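PA-I Galactophilic Lectin (Enterobacter cloacae, PDB 6YGQ) probably binds galactose or related sugars through a calcium ion, as a PA-IL-like (LecA-type) lectin domain built from beta strands. Local coordinates at residues Q71-R76 with T82-S87; P86-R91 with G130-E135. One frame throughout, in Å; residues are numbered along the deposited sequence.

Contact 1: residues Q71-R76 with T82-S87; sequences QGRIPR and TLRNPS
G72 packs against N85 and S87, and R73 lies against R84, in a largely water-mediated contact where a long loop doubles back on itself: residues 71-76, with the short strand 72-73, meet residues 82-87, which lead into strand 88-92. The site lies at the outer part of the domain, against the second subunit, whose W57 packs on Q71, P75 and L83. Three waters tie Q71 and R73 to T82, R84 and N85. One accepts the N-H of R84 and lies within hydrogen-bonding distance of Q71 O and R73 O; the second links R73 N to N85 O, 2.6 Å from that carbonyl oxygen; the third accepts from R84 NH1, which also donates to the carbonyl of T80, and lies within similar reach of R73 O and T82 O. G72 lets the chains draw close, its CA 3.2 Å from N85 O and 3.3 Å from S87 OG; its phi of 109° and the nearness of N85 O both suit a residue without a side chain. L83 CD2 rests on the amide of Q71, 3.5 Å from its CD, the two side chains crossing at about a right angle. That amide is held by N101 and by the carbonyl of G56 of the second subunit. The guanidinium planes of R73 and R84 are 25° apart, R84 CD sitting over one face of R73, toward its rim, while R73 NH2 is 3.2 Å from R84 NE. With chi1 at 73°, R73 CG sits between the backbone N and carbonyl carbon, and the extended chain beyond carries the guanidinium to R84. Direct contacts between the arms are thus van der Waals, with polar groups linked through water; E79, bridged to R73 and weakly to R84, probably offsets the paired charges.

Contact 2: residues P86-R91 with G130-E135; sequences PSLQAR and GEFSVE
L88 and F132 meet between two strands that share no sheet, with S87 and V134 on the flanks. L88 CB lies 4.0 Å from F132 CD2, approaching the ring obliquely, while S87 CB comes to the ring edge near its plane, 4.0 Å from F132 CE2. The F132 ring owes its place to a chi1 of -65°, which sets CG beside the backbone N and anti to the carbonyl carbon. Further along, L88 and V134 reach toward each other tip to tip, L88 CD2 to V134 CG2 at 3.8 Å. L88 has CG anti to its own N (chi1 178°), and its chi2 of 64° leaves CD2 extended, nearly anti to CA, toward V134 CG2.

This is the interior of a beta-sandwich: strand 88-92 belongs to the four-stranded antiparallel sheet, strand 129-139 to the other, and the CA atoms of L88 and F132 stand 8.0 Å apart. A54 of strand 49-59 touches both L88 and V134, and L116 joins V134 from the sheet of strand 88-92, so the apolar layer runs on past this pair. F132 has further neighbours beyond L88 and S87: its side chain also touches A58 of strand 49-59 and P70, in the loop after strand 67-69.

How the contacts relate
P86 and S87 belong to both contacts, so the chain runs from the outer loop of contact 1 straight into the strand of contact 2. S87 serves both, its OG against G72 CA and its CB at the ring edge of F132. Strand 72-73 of contact 1 and strand 129-139 of contact 2 belong to the same six-stranded sheet, while strand 88-92 lies in the other. Contact 2, about 2 Å from the centre of the chain, is wholly buried and apolar. Contact 1, about 13 Å from that centre and partly buried beside the second subunit, mixes water-bridged backbone groups and an arginine pair with packing of L83 on Q71, yet buries more area, 435 Å² against 178 Å².

Contact 1: residues Q71-R76 with T82-S87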
loop_
_atom_site.group_PDB
_atom_site.type_symbol
_atom_site.label_atom_id
_atom_site.label_comp_id
_atom_site.label_asym_id
_atom_site.label_seq_id
_atom_site.Cartn_x
_atom_site.Cartn_y
_atom_site.Cartn_z
ATOM N N GLN A 71 2.531 5.419 0.243
ATOM C CA GLN A 71 3.671 5.339 1.148
ATOM C C GLN A 71 4.716 6.439 0.917
ATOM O O GLN A 71 5.797 6.343 1.509
ATOM C CB GLN A 71 4.334 3.966 1.017
ATOM C CG GLN A 71 4.763 3.618 -0.402
ATOM C CD GLN A 71 5.411 2.251 -0.497
ATOM O OE1 GLN A 71 5.089 1.341 0.268
ATOM N NE2 GLN A 71 6.335 2.100 -1.437
ATOM N N GLY A 72 4.492 7.463 0.109
ATOM C CA GLY A 72 5.428 8.562 -0.009
ATOM C C GLY A 72 6.157 8.564 -1.340
ATOM O O GLY A 72 5.857 7.794 -2.259
ATOM N N ARG A 73 7.139 9.458 -1.431
ATOM C CA ARG A 73 7.856 9.673 -2.677
ATOM C C ARG A 73 8.840 8.541 -2.944
ATOM O O ARG A 73 9.320 7.863 -2.030
ATOM C CB ARG A 73 8.597 11.012 -2.652
ATOM C CG ARG A 73 9.844 11.068 -1.766
ATOM C CD ARG A 73 10.615 12.355 -2.050
ATOM N NE ARG A 73 11.753 12.592 -1.163
ATOM C CZ ARG A 73 12.913 11.947 -1.238
ATOM N NH1 ARG A 73 13.094 10.999 -2.144
ATOM N NH2 ARG A 73 13.893 12.247 -0.396
ATOM N N ILE A 74 9.151 8.352 -4.222
ATOM C CA ILE A 74 10.079 7.303 -4.632
ATOM C C ILE A 74 11.493 7.702 -4.228
ATOM O O ILE A 74 11.812 8.899 -4.180
ATOM C CB ILE A 74 10.005 7.031 -6.145
ATOM C CG1 ILE A 74 10.406 8.270 -6.950
ATOM C CG2 ILE A 74 8.608 6.573 -6.536
ATOM C CD1 ILE A 74 10.719 7.967 -8.409
ATOM N N PRO A 75 12.364 6.742 -3.925
ATOM C CA PRO A 75 13.784 7.070 -3.763
ATOM C C PRO A 75 14.327 7.729 -5.021
ATOM O O PRO A 75 13.925 7.398 -6.140
ATOM C CB PRO A 75 14.442 5.709 -3.506
ATOM C CG PRO A 75 13.348 4.856 -2.955
ATOM C CD PRO A 75 12.075 5.330 -3.606
ATOM N N ARG A 76 15.241 8.670 -4.828
ATOM C CA ARG A 76 15.818 9.421 -5.928
ATOM C C ARG A 76 17.234 8.926 -6.214
ATOM O O ARG A 76 17.742 7.998 -5.577
ATOM C CB ARG A 76 15.817 10.919 -5.615
ATOM C CG ARG A 76 14.528 11.647 -5.996
ATOM C CD ARG A 76 14.124 12.620 -4.899
ATOM N NE ARG A 76 13.057 13.540 -5.288
ATOM C CZ ARG A 76 11.791 13.187 -5.495
ATOM N NH1 ARG A 76 11.412 11.921 -5.370
ATOM N NH2 ARG A 76 10.901 14.111 -5.836
ATOM N N THR A 82 14.244 3.250 1.052
ATOM C CA THR A 82 13.518 3.304 2.310
ATOM C C THR A 82 12.311 4.220 2.168
ATOM O O THR A 82 12.251 5.072 1.277
ATOM C CB THR A 82 14.420 3.804 3.447
ATOM O OG1 THR A 82 14.941 5.096 3.111
ATOM C CG2 THR A 82 15.573 2.836 3.681
ATOM N N LEU A 83 11.341 4.034 3.058
ATOM C CA LEU A 83 10.146 4.861 3.049
ATOM C C LEU A 83 10.453 6.221 3.654
ATOM O O LEU A 83 11.214 6.334 4.618
ATOM C CB LEU A 83 9.020 4.194 3.834
ATOM C CG LEU A 83 8.457 2.896 3.261
ATOM C CD1 LEU A 83 7.374 2.368 4.193
ATOM C CD2 LEU A 83 7.909 3.098 1.860
ATOM N N ARG A 84 9.860 7.264 3.083
ATOM C CA ARG A 84 9.970 8.600 3.629
ATOM C C ARG A 84 8.582 9.024 4.126
ATOM O O ARG A 84 7.780 8.150 4.516
ATOM C CB ARG A 84 10.606 9.502 2.579
ATOM C CG ARG A 84 12.100 9.156 2.432
ATOM C CD ARG A 84 12.771 9.669 1.168
ATOM N NE ARG A 84 14.225 9.522 1.270
ATOM C CZ ARG A 84 14.914 8.458 0.861
ATOM N NH1 ARG A 84 14.300 7.425 0.296
ATOM N NH2 ARG A 84 16.232 8.430 1.011
ATOM N N ASN A 85 8.306 10.312 4.153
ATOM C CA ASN A 85 7.022 10.758 4.679
ATOM C C ASN A 85 5.880 10.223 3.815
ATOM O O ASN A 85 5.939 10.332 2.582
ATOM C CB ASN A 85 6.969 12.284 4.732
ATOM C CG ASN A 85 7.949 12.868 5.734
ATOM O OD1 ASN A 85 8.084 12.371 6.854
ATOM N ND2 ASN A 85 8.640 13.929 5.336
ATOM N N PRO A 86 4.831 9.653 4.411
ATOM C CA PRO A 86 3.700 9.182 3.599
ATOM C C PRO A 86 3.044 10.322 2.834
ATOM O O PRO A 86 2.931 11.446 3.327
ATOM C CB PRO A 86 2.741 8.576 4.634
ATOM C CG PRO A 86 3.126 9.212 5.935
ATOM C CD PRO A 86 4.613 9.414 5.850
ATOM N N SER A 87 2.607 10.018 1.610
ATOM C CA SER A 87 1.913 11.012 0.801
ATOM C C SER A 87 0.424 11.068 1.125
ATOM O O SER A 87 -0.187 12.137 1.026
ATOM C CB SER A 87 2.113 10.712 -0.685
ATOM O OG SER A 87 3.448 10.968 -1.086
HETATM O O HOH W 1 8.528 6.812 0.462
HETATM O O HOH W 2 7.275 11.471 0.641
HETATM O O HOH W 3 11.623 6.979 -0.594
#

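Contact 2: residues P86-R91 with G130-E135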
loop_
_atom_site.group_PDB
_atom_site.type_symbol
_atom_site.label_atom_id
_atom_site.label_comp_id
_atom_site.label_asym_id
_atom_site.label_seq_id
_atom_site.Cartn_x
_atom_site.Cartn_y
_atom_site.Cartn_z
ATOM N N PRO A 86 4.831 9.653 4.411
ATOM C CA PRO A 86 3.700 9.182 3.599
ATOM C C PRO A 86 3.044 10.322 2.834
ATOM O O PRO A 86 2.931 11.446 3.327
ATOM C CB PRO A 86 2.741 8.576 4.634
ATOM C CG PRO A 86 3.126 9.212 5.935
ATOM C CD PRO A 86 4.613 9.414 5.850
ATOM N N SER A 87 2.607 10.018 1.610
ATOM C CA SER A 87 1.913 11.012 0.801
ATOM C C SER A 87 0.424 11.068 1.125
ATOM O O SER A 87 -0.187 12.137 1.026
ATOM C CB SER A 87 2.113 10.712 -0.685
ATOM O OG SER A 87 3.448 10.968 -1.086
ATOM N N LEU A 88 -0.174 9.940 1.501
ATOM C CA LEU A 88 -1.568 9.917 1.915
ATOM C C LEU A 88 -1.654 10.122 3.420
ATOM O O LEU A 88 -1.027 9.389 4.195
ATOM C CB LEU A 88 -2.248 8.603 1.533
ATOM C CG LEU A 88 -3.708 8.487 1.987
ATOM C CD1 LEU A 88 -4.579 9.530 1.289
ATOM C CD2 LEU A 88 -4.237 7.082 1.734
ATOM N N GLN A 89 -2.440 11.110 3.822
ATOM C CA GLN A 89 -2.640 11.445 5.219
ATOM C C GLN A 89 -4.126 11.635 5.466
ATOM O O GLN A 89 -4.922 11.792 4.536
ATOM C CB GLN A 89 -1.860 12.706 5.599
ATOM C CG GLN A 89 -0.447 12.715 5.037
ATOM C CD GLN A 89 0.550 13.382 5.952
ATOM O OE1 GLN A 89 0.182 14.170 6.826
ATOM N NE2 GLN A 89 1.827 13.077 5.753
ATOM N N ALA A 90 -4.486 11.596 6.742
ATOM C CA ALA A 90 -5.845 11.832 7.195
ATOM C C ALA A 90 -5.886 13.156 7.941
ATOM O O ALA A 90 -4.936 13.513 8.645
ATOM C CB ALA A 90 -6.328 10.697 8.100
ATOM N N ARG A 91 -6.976 13.893 7.763
ATOM C CA ARG A 91 -7.228 15.115 8.512
ATOM C C ARG A 91 -8.501 14.918 9.318
ATOM O O ARG A 91 -9.530 14.502 8.774
ATOM C CB ARG A 91 -7.353 16.331 7.593
ATOM C CG ARG A 91 -7.566 17.640 8.346
ATOM C CD ARG A 91 -6.692 18.760 7.794
ATOM N NE ARG A 91 -6.898 18.967 6.362
ATOM C CZ ARG A 91 -5.927 19.004 5.450
ATOM N NH1 ARG A 91 -4.656 18.848 5.800
ATOM N NH2 ARG A 91 -6.232 19.199 4.175
ATOM N N GLY A 130 -2.567 12.705 -10.864
ATOM C CA GLY A 130 -2.937 11.391 -10.386
ATOM C C GLY A 130 -3.796 11.431 -9.140
ATOM O O GLY A 130 -4.116 12.483 -8.581
ATOM N N GLU A 131 -4.169 10.235 -8.693
ATOM C CA GLU A 131 -5.087 10.085 -7.577
ATOM C C GLU A 131 -4.807 8.768 -6.872
ATOM O O GLU A 131 -4.305 7.817 -7.479
ATOM C CB GLU A 131 -6.549 10.121 -8.048
ATOM C CG GLU A 131 -6.934 8.889 -8.856
ATOM C CD GLU A 131 -8.297 8.985 -9.518
ATOM O OE1 GLU A 131 -8.922 10.066 -9.485
ATOM O OE2 GLU A 131 -8.739 7.959 -10.078
ATOM N N PHE A 132 -5.143 8.720 -5.588
ATOM C CA PHE A 132 -5.106 7.487 -4.820
ATOM C C PHE A 132 -6.526 6.947 -4.683
ATOM O O PHE A 132 -7.484 7.715 -4.544
ATOM C CB PHE A 132 -4.501 7.699 -3.429
ATOM C CG PHE A 132 -3.046 8.106 -3.439
ATOM C CD1 PHE A 132 -2.178 7.641 -4.414
ATOM C CD2 PHE A 132 -2.549 8.953 -2.459
ATOM C CE1 PHE A 132 -0.844 8.019 -4.413
ATOM C CE2 PHE A 132 -1.217 9.332 -2.454
ATOM C CZ PHE A 132 -0.366 8.865 -3.431
ATOM N N SER A 133 -6.652 5.625 -4.750
ATOM C CA SER A 133 -7.882 4.933 -4.394
ATOM C C SER A 133 -7.786 4.503 -2.937
ATOM O O SER A 133 -6.819 3.842 -2.546
ATOM C CB SER A 133 -8.098 3.715 -5.290
ATOM O OG SER A 133 -8.331 4.108 -6.629
ATOM N N VAL A 134 -8.783 4.876 -2.136
ATOM C CA VAL A 134 -8.755 4.649 -0.697
ATOM C C VAL A 134 -10.053 3.988 -0.257
ATOM O O VAL A 134 -11.142 4.389 -0.682
ATOM C CB VAL A 134 -8.538 5.965 0.082
ATOM C CG1 VAL A 134 -8.342 5.675 1.562
ATOM C CG2 VAL A 134 -7.356 6.742 -0.483
ATOM N N GLU A 135 -9.932 2.977 0.602
ATOM C CA GLU A 135 -11.063 2.311 1.229
ATOM C C GLU A 135 -10.987 2.505 2.739
ATOM O O GLU A 135 -9.896 2.544 3.317
ATOM C CB GLU A 135 -11.084 0.811 0.899
ATOM C CG GLU A 135 -11.073 0.484 -0.589
ATOM C CD GLU A 135 -10.557 -0.919 -0.884
ATOM O OE1 GLU A 135 -10.487 -1.746 0.052
ATOM O OE2 GLU A 135 -10.224 -1.195 -2.056
#